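Local atomic coordinates of uncharacterized protein aq_328 (PDB entry 1R4V), a protein that is of unknown function but adopts an ancestral histone fold, in a family loosely associated with protein heterodimerization. Residues 92-97 / 132-137; 40-45 / 153-158; 77-82 / 121-126; 33-38 / 102-107. One frame throughout, in Å; residues are numbered along the deposited sequence.

How the contacts relate
All four contacts lie in one mainly helical chain with a histone fold. Contact 1 crosses helices 88-98 and 131-149 about 8 Å from the chain's centre. Contact 4, about 13 Å away between centres, sets helix 29-40 against the lead-in to helix 106-113 and reaches contact 1 through M104, V106 and the D107-R132 salt bridge. Contact 2 pairs two loops and contact 3 forms the short parallel sheet of strands 78-79 and 122-123; they lie on opposite sides of the chain's centre, their own centres about 35 Å apart. Contact 2 closes a loop of sequence enclosing contacts 1 and 3, while contact 4's segments alternate with those of every other contact, interlacing the chain.

Contact 1 (92-97 / 132-137); sequences EHIKNF and RNIMGG
F97 enters helix 131-149 as a knob into a hole formed by R132, N133, G136 and G137. A CH-pi contact fills the hole: G136 CA lies over the centre of one face of the F97 ring, 3.5 Å from the centroid and 9° off the normal. With CG anti to the backbone N (chi1 172°), F97 brings this atom against G136. As G136 and G137 carry no side chains, the backbones come close: the axes approach to 7.7 Å at 108° between their directions, and the CA atoms of I94 and G137 are 3.9 Å apart. Polar groups gather round the ring without hydrogen bonding across the contact. N133 OD1 is in the ring plane at the edge, 3.8 Å from F97 CE2, and R132 O lies obliquely, 3.5 Å from the same carbon. The side chains of R132 and N133 have polar partners outside, R132 NE in a salt bridge to D107 and N133 ND2 in a hydrogen bond to E130. Apolar packing continues through I94, whose CG2 meets N133 CB at 4.0 Å with the two side chains crossing at about a right angle, while I94 CD1 reaches I134 CG1 at 4.3 Å. H93 lays CB against G137 O, and its side chain goes on to L140 and M141. This is a steep helix crossing on a glycine pair, an aromatic knob against bare backbone, inside the histone fold.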
# COMPACT_ATOMS: atom_id res chain seq x y z
N GLU A 92 -5.54 7.26 9.28
CA GLU A 92 -6.88 7.56 8.81
C GLU A 92 -7.26 6.73 7.58
O GLU A 92 -8.35 6.15 7.54
CB GLU A 92 -7.03 9.06 8.53
CG GLU A 92 -8.47 9.47 8.30
CD GLU A 92 -8.68 10.96 8.02
OE1 GLU A 92 -7.89 11.81 8.51
OE2 GLU A 92 -9.67 11.27 7.29
N HIS A 93 -6.37 6.64 6.59
CA HIS A 93 -6.56 5.75 5.45
C HIS A 93 -6.70 4.28 5.85
O HIS A 93 -7.53 3.57 5.28
CB HIS A 93 -5.44 5.95 4.43
CG HIS A 93 -5.60 7.21 3.65
ND1 HIS A 93 -4.68 8.23 3.69
CD2 HIS A 93 -6.58 7.60 2.81
CE1 HIS A 93 -5.10 9.21 2.91
NE2 HIS A 93 -6.25 8.86 2.37
N ILE A 94 -5.90 3.82 6.81
CA ILE A 94 -5.98 2.45 7.28
C ILE A 94 -7.34 2.20 7.93
O ILE A 94 -8.00 1.18 7.65
CB ILE A 94 -4.82 2.14 8.25
CG1 ILE A 94 -3.48 2.15 7.51
CG2 ILE A 94 -4.97 0.76 8.92
CD1 ILE A 94 -2.29 2.02 8.41
N LYS A 95 -7.78 3.11 8.79
CA LYS A 95 -9.11 3.00 9.39
C LYS A 95 -10.24 3.00 8.36
O LYS A 95 -11.18 2.21 8.50
CB LYS A 95 -9.34 4.13 10.39
CG LYS A 95 -8.60 3.95 11.70
CD LYS A 95 -8.85 5.15 12.63
CE LYS A 95 -7.74 5.31 13.69
NZ LYS A 95 -7.37 4.02 14.33
N ASN A 96 -10.16 3.87 7.36
CA ASN A 96 -11.16 3.90 6.29
C ASN A 96 -11.15 2.60 5.52
O ASN A 96 -12.22 2.12 5.13
CB ASN A 96 -10.96 5.03 5.27
CG ASN A 96 -11.16 6.42 5.85
OD1 ASN A 96 -11.74 6.60 6.92
ND2 ASN A 96 -10.65 7.41 5.12
N PHE A 97 -9.98 2.02 5.28
CA PHE A 97 -9.88 0.74 4.59
C PHE A 97 -10.60 -0.38 5.34
O PHE A 97 -11.28 -1.21 4.72
CB PHE A 97 -8.45 0.31 4.29
CG PHE A 97 -8.36 -1.10 3.76
CD1 PHE A 97 -8.71 -1.39 2.45
CD2 PHE A 97 -7.95 -2.15 4.58
CE1 PHE A 97 -8.65 -2.69 1.97
CE2 PHE A 97 -7.87 -3.45 4.10
CZ PHE A 97 -8.23 -3.72 2.79
N ARG A 132 -2.34 -6.59 5.84
CA ARG A 132 -3.43 -6.33 4.90
C ARG A 132 -4.09 -4.97 5.12
O ARG A 132 -4.45 -4.28 4.18
CB ARG A 132 -4.45 -7.48 4.93
CG ARG A 132 -5.24 -7.64 6.23
CD ARG A 132 -6.19 -8.85 6.19
NE ARG A 132 -6.91 -8.85 4.92
CZ ARG A 132 -7.91 -8.03 4.62
NH1 ARG A 132 -8.47 -8.12 3.42
NH2 ARG A 132 -8.37 -7.13 5.50
N ASN A 133 -4.21 -4.55 6.38
CA ASN A 133 -4.77 -3.24 6.71
C ASN A 133 -3.82 -2.13 6.31
O ASN A 133 -4.25 -1.12 5.80
CB ASN A 133 -5.15 -3.16 8.18
CG ASN A 133 -6.25 -4.14 8.50
OD1 ASN A 133 -7.17 -4.35 7.70
ND2 ASN A 133 -6.14 -4.79 9.65
N ILE A 134 -2.53 -2.32 6.53
CA ILE A 134 -1.54 -1.31 6.13
C ILE A 134 -1.54 -1.12 4.62
O ILE A 134 -1.55 0.01 4.13
CB ILE A 134 -0.16 -1.71 6.65
CG1 ILE A 134 -0.17 -1.68 8.18
CG2 ILE A 134 0.91 -0.78 6.09
CD1 ILE A 134 1.07 -2.27 8.83
N MSE A 135 -1.52 -2.23 3.89
CA MSE A 135 -1.50 -2.16 2.44
C MSE A 135 -2.79 -1.58 1.89
O MSE A 135 -2.76 -0.81 0.95
CB MSE A 135 -1.26 -3.53 1.80
CG MSE A 135 -0.49 -3.30 0.48
SE MSE A 135 -0.62 -4.89 -0.53
CE MSE A 135 -0.39 -4.23 -2.43
N GLY A 136 -3.91 -1.98 2.46
CA GLY A 136 -5.20 -1.40 2.10
C GLY A 136 -5.26 0.10 2.30
O GLY A 136 -5.75 0.80 1.44
N GLY A 137 -4.73 0.59 3.41
CA GLY A 137 -4.56 2.02 3.67
C GLY A 137 -3.64 2.72 2.68
O GLY A 137 -3.91 3.85 2.24

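Contact 2 (40-45 / 153-158); sequences LDIDLT and RKPSRE. With ZN (zinc ion), chain B.
D43 and R153 make the tight centre of this contact, D43 N donating to R153 O at 2.9 Å in a nearly straight bond (174° at the hydrogen). CA-H...O contacts extend the pairing from both segments: I42 CA also approaches R153 O, and K154 CA lies 3.5 Å from D43 O. A water donates to D43 O (2.9 Å) and to P155 O (2.8 Å), bridging the backbones one step on. On the buried side, I42 CG2 meets P155 CD at 4.1 Å, and I42 goes on to pack against helix 131-149. The outer side is looser. The D43 and K154 side chains both have CG anti to the backbone N (chi1 -179° and -176°) and run side by side, with D43 OD2 3.6 Å from K154 CD, while their charged ends do not meet. R153 stretches back over the backbone of D41, and its NH1 makes only a weak salt bridge to D41 OD2 at 3.5 Å. Farther along, E158 OE2 binds a zinc ion together with E161, away from the pairing. T45 and S156 each cap the helix that follows with their side chains. Two loops joining helices and meeting backbone to backbone beside their N-caps recall the paired loops of the histone-fold handshake, formed here within one chain.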
# COMPACT_ATOMS: atom_id res chain seq x y z
N LEU A 40 -13.86 4.39 -6.90
CA LEU A 40 -12.94 5.53 -6.81
C LEU A 40 -12.80 6.38 -8.08
O LEU A 40 -12.13 7.39 -8.03
CB LEU A 40 -11.55 5.04 -6.39
CG LEU A 40 -11.47 4.23 -5.10
CD1 LEU A 40 -10.06 3.70 -4.77
CD2 LEU A 40 -11.99 5.06 -3.95
N ASP A 41 -13.43 5.98 -9.19
CA ASP A 41 -13.40 6.68 -10.48
C ASP A 41 -12.00 6.74 -11.09
O ASP A 41 -11.62 7.76 -11.68
CB ASP A 41 -13.99 8.10 -10.39
CG ASP A 41 -15.48 8.10 -10.03
OD1 ASP A 41 -15.86 8.85 -9.09
OD2 ASP A 41 -16.34 7.40 -10.62
N ILE A 42 -11.23 5.67 -10.93
CA ILE A 42 -9.89 5.60 -11.49
C ILE A 42 -9.84 4.36 -12.36
O ILE A 42 -10.06 3.24 -11.89
CB ILE A 42 -8.80 5.49 -10.41
CG1 ILE A 42 -8.73 6.76 -9.55
CG2 ILE A 42 -7.46 5.19 -11.09
CD1 ILE A 42 -8.06 6.54 -8.21
N ASP A 43 -9.53 4.56 -13.63
CA ASP A 43 -9.42 3.50 -14.60
C ASP A 43 -7.96 3.06 -14.69
O ASP A 43 -7.12 3.74 -15.27
CB ASP A 43 -9.97 4.03 -15.92
CG ASP A 43 -9.96 3.00 -17.05
OD1 ASP A 43 -9.57 1.83 -16.82
OD2 ASP A 43 -10.31 3.27 -18.23
N LEU A 44 -7.65 1.89 -14.13
CA LEU A 44 -6.32 1.30 -14.17
C LEU A 44 -6.16 0.31 -15.33
O LEU A 44 -7.14 -0.26 -15.78
CB LEU A 44 -6.06 0.54 -12.87
CG LEU A 44 -6.16 1.25 -11.52
CD1 LEU A 44 -6.12 0.23 -10.37
CD2 LEU A 44 -5.04 2.26 -11.41
N THR A 45 -4.92 0.11 -15.77
CA THR A 45 -4.50 -0.95 -16.69
C THR A 45 -3.48 -1.81 -15.97
O THR A 45 -2.99 -1.42 -14.90
CB THR A 45 -3.82 -0.38 -17.93
OG1 THR A 45 -2.62 0.34 -17.57
CG2 THR A 45 -4.68 0.67 -18.60
N ARG A 153 -8.75 10.63 -15.46
CA ARG A 153 -9.51 9.49 -14.94
C ARG A 153 -8.78 8.17 -15.22
O ARG A 153 -8.86 7.23 -14.42
CB ARG A 153 -10.89 9.46 -15.59
CG ARG A 153 -11.74 8.29 -15.16
CD ARG A 153 -13.06 8.14 -15.90
NE ARG A 153 -13.60 6.80 -15.64
CZ ARG A 153 -14.30 6.46 -14.56
NH1 ARG A 153 -14.58 7.34 -13.60
NH2 ARG A 153 -14.72 5.20 -14.44
N LYS A 154 -8.11 8.09 -16.37
CA LYS A 154 -7.29 6.95 -16.76
C LYS A 154 -5.82 7.40 -16.75
O LYS A 154 -5.33 7.87 -17.77
CB LYS A 154 -7.70 6.44 -18.15
CG LYS A 154 -6.92 5.19 -18.57
CD LYS A 154 -7.42 4.63 -19.89
CE LYS A 154 -6.48 3.52 -20.36
NZ LYS A 154 -7.04 2.82 -21.56
N PRO A 155 -5.12 7.30 -15.63
CA PRO A 155 -3.76 7.81 -15.58
C PRO A 155 -2.79 7.16 -16.57
O PRO A 155 -2.82 5.95 -16.79
CB PRO A 155 -3.31 7.58 -14.14
CG PRO A 155 -4.45 6.96 -13.42
CD PRO A 155 -5.58 6.78 -14.34
N SER A 156 -1.95 7.98 -17.17
CA SER A 156 -0.86 7.50 -18.01
C SER A 156 0.27 6.94 -17.17
O SER A 156 0.31 7.13 -15.96
CB SER A 156 -0.34 8.67 -18.84
OG SER A 156 0.24 9.69 -18.01
N ARG A 157 1.22 6.28 -17.83
CA ARG A 157 2.48 5.85 -17.20
C ARG A 157 3.18 7.03 -16.52
O ARG A 157 3.55 6.94 -15.35
CB ARG A 157 3.40 5.24 -18.25
CG ARG A 157 4.63 4.54 -17.73
CD ARG A 157 5.92 5.02 -18.35
NE ARG A 157 5.99 4.71 -19.76
CZ ARG A 157 6.17 5.53 -20.79
NH1 ARG A 157 6.32 6.86 -20.73
NH2 ARG A 157 6.19 4.96 -21.97
N GLU A 158 3.38 8.12 -17.24
CA GLU A 158 4.02 9.30 -16.66
C GLU A 158 3.25 9.90 -15.47
O GLU A 158 3.87 10.33 -14.50
CB GLU A 158 4.36 10.34 -17.74
CG GLU A 158 5.40 9.83 -18.76
CD GLU A 158 6.75 9.49 -18.15
OE1 GLU A 158 7.13 10.13 -17.15
OE2 GLU A 158 7.48 8.57 -18.59
ZN ZN B . 8.90 7.95 -17.29
O HOH W 1 -4.33 3.75 -15.93

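Contact 3 (77-82 / 121-126); sequences DFIALA and MNVGED
I79 and M121 cross obliquely at the start of a short, weakly bonded parallel pairing: the methyl of selenomethionine M121 approaches I79 CG1 to 3.8 Å. Its chain bends at the last torsion (chi3 28°), and CE comes to rest against the backbone of strand 78-79, 3.4 Å from F78 C. I79 and V123 turn to the same face of the two strands, I79 CD1 lying 4.3 Å from V123 CG2, and I79 packs further on A67, L84 and L127. F78 and N122 turn to the other face. There CG of F78 sits between the backbone N and the carbonyl carbon (chi1 62°), and CD1 of its ring approaches G124 CA obliquely at 3.8 Å, while N122 ND2 borders F78 CB. Two backbone bonds carry the pairing, I79 N to N122 O at 2.8 Å and G124 N to I79 O at 2.9 Å. Such a pairing of two inter-helix segments is consistent with the paired loops of the histone fold. Two waters join D77 O to N122, one accepting from ND2, the other, 2.6 Å from D77 O, from the backbone N. The pairing is thus apolar around buried I79 and water-mediated at D77, where the backbones part.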
# COMPACT_ATOMS: atom_id res chain seq x y z
N ASP A 77 12.76 -7.81 20.75
CA ASP A 77 13.61 -8.42 19.76
C ASP A 77 12.87 -8.67 18.44
O ASP A 77 13.30 -9.47 17.62
CB ASP A 77 14.20 -9.70 20.34
CG ASP A 77 15.48 -10.13 19.64
OD1 ASP A 77 16.01 -9.34 18.82
OD2 ASP A 77 16.03 -11.25 19.84
N PHE A 78 11.76 -7.97 18.21
CA PHE A 78 10.93 -8.07 17.03
C PHE A 78 10.32 -6.68 16.81
O PHE A 78 10.23 -5.88 17.73
CB PHE A 78 9.81 -9.12 17.17
CG PHE A 78 8.85 -8.81 18.26
CD1 PHE A 78 7.74 -8.01 18.02
CD2 PHE A 78 9.09 -9.27 19.55
CE1 PHE A 78 6.89 -7.68 19.04
CE2 PHE A 78 8.23 -8.95 20.56
CZ PHE A 78 7.13 -8.16 20.31
N ILE A 79 9.90 -6.40 15.58
CA ILE A 79 9.19 -5.16 15.30
C ILE A 79 7.70 -5.34 15.51
O ILE A 79 7.10 -6.26 14.97
CB ILE A 79 9.48 -4.75 13.86
CG1 ILE A 79 10.99 -4.50 13.73
CG2 ILE A 79 8.67 -3.48 13.51
CD1 ILE A 79 11.44 -4.64 12.34
N ALA A 80 7.12 -4.44 16.28
CA ALA A 80 5.69 -4.34 16.53
C ALA A 80 5.11 -3.18 15.73
O ALA A 80 5.83 -2.30 15.25
CB ALA A 80 5.42 -4.09 17.99
N LEU A 81 3.79 -3.17 15.62
CA LEU A 81 3.07 -2.09 14.95
C LEU A 81 3.43 -0.72 15.53
O LEU A 81 3.62 0.23 14.75
CB LEU A 81 1.55 -2.31 15.03
CG LEU A 81 0.65 -1.26 14.36
CD1 LEU A 81 0.93 -1.25 12.88
CD2 LEU A 81 -0.82 -1.55 14.60
N ALA A 82 3.52 -0.64 16.86
CA ALA A 82 3.88 0.59 17.60
C ALA A 82 5.24 1.17 17.22
O ALA A 82 5.49 2.35 17.46
CB ALA A 82 3.92 0.31 19.08
N MSE A 121 15.87 -7.40 11.94
CA MSE A 121 15.08 -8.00 13.00
C MSE A 121 13.82 -8.70 12.53
O MSE A 121 13.25 -8.35 11.51
CB MSE A 121 14.64 -6.95 14.02
CG MSE A 121 15.77 -6.34 14.79
SE MSE A 121 15.09 -4.97 16.08
CE MSE A 121 13.50 -5.65 16.34
N ASN A 122 13.39 -9.65 13.35
CA ASN A 122 12.14 -10.36 13.24
C ASN A 122 10.98 -9.37 13.21
O ASN A 122 11.03 -8.39 13.94
CB ASN A 122 11.96 -11.26 14.45
CG ASN A 122 10.74 -12.16 14.32
OD1 ASN A 122 10.47 -12.67 13.23
ND2 ASN A 122 10.00 -12.37 15.42
N VAL A 123 9.99 -9.60 12.35
CA VAL A 123 8.77 -8.81 12.39
C VAL A 123 7.80 -9.66 13.19
O VAL A 123 7.58 -10.83 12.89
CB VAL A 123 8.20 -8.46 11.00
CG1 VAL A 123 6.90 -7.69 11.16
CG2 VAL A 123 9.21 -7.66 10.20
N GLY A 124 7.21 -9.10 14.24
CA GLY A 124 6.31 -9.89 15.06
C GLY A 124 5.11 -10.41 14.30
O GLY A 124 4.60 -9.75 13.38
N GLU A 125 4.62 -11.60 14.66
CA GLU A 125 3.48 -12.15 13.95
C GLU A 125 2.20 -11.30 14.06
O GLU A 125 1.42 -11.23 13.10
CB GLU A 125 3.23 -13.61 14.35
CG GLU A 125 4.17 -14.60 13.65
CD GLU A 125 4.01 -14.65 12.13
OE1 GLU A 125 2.88 -14.74 11.60
OE2 GLU A 125 5.06 -14.61 11.43
N ASP A 126 1.99 -10.63 15.18
CA ASP A 126 0.81 -9.77 15.31
C ASP A 126 0.90 -8.58 14.34
O ASP A 126 -0.11 -8.16 13.78
CB ASP A 126 0.60 -9.30 16.74
CG ASP A 126 0.11 -10.41 17.67
OD1 ASP A 126 -0.30 -11.52 17.24
OD2 ASP A 126 0.08 -10.22 18.90
O HOH W 2 11.77 -12.22 17.93
O HOH W 3 15.10 -10.07 15.80

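Contact 4 (33-38 / 102-107); sequences DHYFRT and QDMGVD. With ZN (zinc ion), chain C; CAC (cacodylate ion), chain D.
Segment 33-38 of helix 29-40 comes nearest to the bend before helix 106-113 at Y35 and M104, whose CA atoms are 5.7 Å apart. The Y35 ring takes most of the contact. Over one face, offset toward the rim, lies the methyl of selenomethionine M104, with CE 3.8 Å from the ring centroid and 24° off the normal in a CH-pi contact. Chi3 of M104 (80°) bends CE over the ring, and the selenium stands obliquely beside it, completing a Met-aromatic contact. At the edge of the same ring, Q102 turns its amide almost perpendicular (planes 88° apart), NE2 being 3.6 Å from Y35 CD1. M104 also touches F97 and L140, so this loop links helix 29-40 to helices 88-98 and 131-149 of the histone fold. The bend is shaped by an Asx turn: D103 OD2, met from above its carboxylate plane, accepts from G105 N at 3.0 Å, and G105, with positive phi, is the N-cap of helix 106-113. On the outer side, T38 OG1 donates to H34 O at 2.6 Å, from the face of that carbonyl opposite to T38 N, and a water donates to both T38 OG1 and Q102 OE1. Away from Y35, D33 OD2, which also accepts a hydrogen bond from R25, binds a zinc ion at 2.0 Å with two waters and a cacodylate oxygen; the cacodylate probably comes from the crystallisation liquor. R37 NH1 and H34 ND1 donate to cacodylate O2 at 2.8 Å and 2.9 Å, and R37 NH2 forms a salt bridge with D33 OD1.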
# COMPACT_ATOMS: atom_id res chain seq x y z
N ASP A 33 -8.83 -3.52 -9.96
CA ASP A 33 -9.25 -2.83 -11.19
C ASP A 33 -10.71 -2.47 -11.04
O ASP A 33 -11.11 -1.30 -11.12
CB ASP A 33 -8.98 -3.77 -12.36
CG ASP A 33 -9.49 -3.28 -13.71
OD1 ASP A 33 -10.05 -2.18 -13.85
OD2 ASP A 33 -9.38 -4.02 -14.70
N HIS A 34 -11.50 -3.50 -10.78
CA HIS A 34 -12.92 -3.33 -10.57
C HIS A 34 -13.26 -2.36 -9.42
O HIS A 34 -14.13 -1.51 -9.60
CB HIS A 34 -13.55 -4.73 -10.42
CG HIS A 34 -15.03 -4.72 -10.46
ND1 HIS A 34 -15.75 -5.21 -11.53
CD2 HIS A 34 -15.93 -4.26 -9.56
CE1 HIS A 34 -17.04 -5.08 -11.28
NE2 HIS A 34 -17.18 -4.50 -10.09
N TYR A 35 -12.62 -2.43 -8.26
CA TYR A 35 -12.90 -1.46 -7.19
C TYR A 35 -12.47 -0.00 -7.50
O TYR A 35 -13.17 0.96 -7.18
CB TYR A 35 -12.18 -1.87 -5.89
CG TYR A 35 -12.59 -1.01 -4.73
CD1 TYR A 35 -13.77 -1.27 -4.06
CD2 TYR A 35 -11.84 0.09 -4.34
CE1 TYR A 35 -14.18 -0.48 -3.00
CE2 TYR A 35 -12.24 0.89 -3.27
CZ TYR A 35 -13.41 0.60 -2.62
OH TYR A 35 -13.86 1.36 -1.57
N PHE A 36 -11.28 0.17 -8.06
CA PHE A 36 -10.84 1.53 -8.41
C PHE A 36 -11.78 2.22 -9.43
O PHE A 36 -12.07 3.40 -9.34
CB PHE A 36 -9.39 1.48 -8.90
CG PHE A 36 -8.37 1.71 -7.82
CD1 PHE A 36 -8.35 0.93 -6.67
CD2 PHE A 36 -7.39 2.70 -7.95
CE1 PHE A 36 -7.40 1.15 -5.68
CE2 PHE A 36 -6.44 2.92 -6.96
CZ PHE A 36 -6.45 2.14 -5.82
N ARG A 37 -12.27 1.46 -10.41
CA ARG A 37 -13.12 2.01 -11.46
C ARG A 37 -14.48 2.36 -10.86
O ARG A 37 -14.92 3.50 -10.91
CB ARG A 37 -13.23 1.02 -12.61
CG ARG A 37 -14.13 1.48 -13.73
CD ARG A 37 -14.16 0.53 -14.93
NE ARG A 37 -14.91 -0.71 -14.67
CZ ARG A 37 -14.40 -1.93 -14.45
NH1 ARG A 37 -15.25 -2.92 -14.22
NH2 ARG A 37 -13.10 -2.20 -14.47
N THR A 38 -15.12 1.37 -10.25
CA THR A 38 -16.50 1.52 -9.77
C THR A 38 -16.64 2.39 -8.53
O THR A 38 -17.60 3.15 -8.44
CB THR A 38 -17.13 0.12 -9.54
OG1 THR A 38 -16.33 -0.63 -8.61
CG2 THR A 38 -17.06 -0.69 -10.81
N GLN A 102 -16.35 -4.52 0.39
CA GLN A 102 -15.92 -5.12 -0.87
C GLN A 102 -14.47 -5.57 -0.83
O GLN A 102 -13.60 -4.88 -0.30
CB GLN A 102 -16.09 -4.14 -2.03
CG GLN A 102 -15.64 -4.68 -3.40
CD GLN A 102 -16.24 -3.90 -4.56
OE1 GLN A 102 -17.30 -3.31 -4.40
NE2 GLN A 102 -15.57 -3.90 -5.72
N ASP A 103 -14.22 -6.74 -1.40
CA ASP A 103 -12.90 -7.28 -1.53
C ASP A 103 -12.24 -6.59 -2.73
O ASP A 103 -12.73 -6.74 -3.85
CB ASP A 103 -13.02 -8.77 -1.74
CG ASP A 103 -11.70 -9.47 -1.85
OD1 ASP A 103 -11.76 -10.69 -2.10
OD2 ASP A 103 -10.58 -8.92 -1.71
N MSE A 104 -11.15 -5.84 -2.51
CA MSE A 104 -10.42 -5.21 -3.63
C MSE A 104 -9.11 -5.91 -3.96
O MSE A 104 -8.26 -5.37 -4.67
CB MSE A 104 -10.21 -3.72 -3.39
CG MSE A 104 -9.27 -3.38 -2.25
SE MSE A 104 -8.91 -1.45 -1.97
CE MSE A 104 -10.52 -0.96 -0.97
N GLY A 105 -8.94 -7.13 -3.47
CA GLY A 105 -7.84 -8.01 -3.82
C GLY A 105 -6.62 -7.87 -2.92
O GLY A 105 -5.57 -8.38 -3.26
N VAL A 106 -6.76 -7.20 -1.78
CA VAL A 106 -5.59 -6.85 -0.96
C VAL A 106 -4.79 -8.07 -0.52
O VAL A 106 -3.57 -8.06 -0.58
CB VAL A 106 -5.96 -5.93 0.22
CG1 VAL A 106 -4.75 -5.65 1.10
CG2 VAL A 106 -6.50 -4.60 -0.28
N ASP A 107 -5.47 -9.16 -0.15
CA ASP A 107 -4.77 -10.38 0.26
C ASP A 107 -3.96 -10.99 -0.85
O ASP A 107 -2.84 -11.44 -0.61
CB ASP A 107 -5.74 -11.40 0.83
CG ASP A 107 -6.35 -10.94 2.13
OD1 ASP A 107 -7.58 -11.07 2.30
OD2 ASP A 107 -5.65 -10.42 3.03
ZN ZN C . -10.42 -4.17 -16.40
AS CAC D . -12.88 -6.08 -14.92
O1 CAC D . -12.16 -5.07 -16.13
O2 CAC D . -13.95 -5.32 -13.77
C1 CAC D . -13.85 -7.57 -15.77
C2 CAC D . -11.32 -6.73 -13.90
O HOH W 4 -10.65 -2.16 -16.99
O HOH W 5 -17.52 -2.14 -7.02
O HOH W 6 -10.35 -5.90 -17.50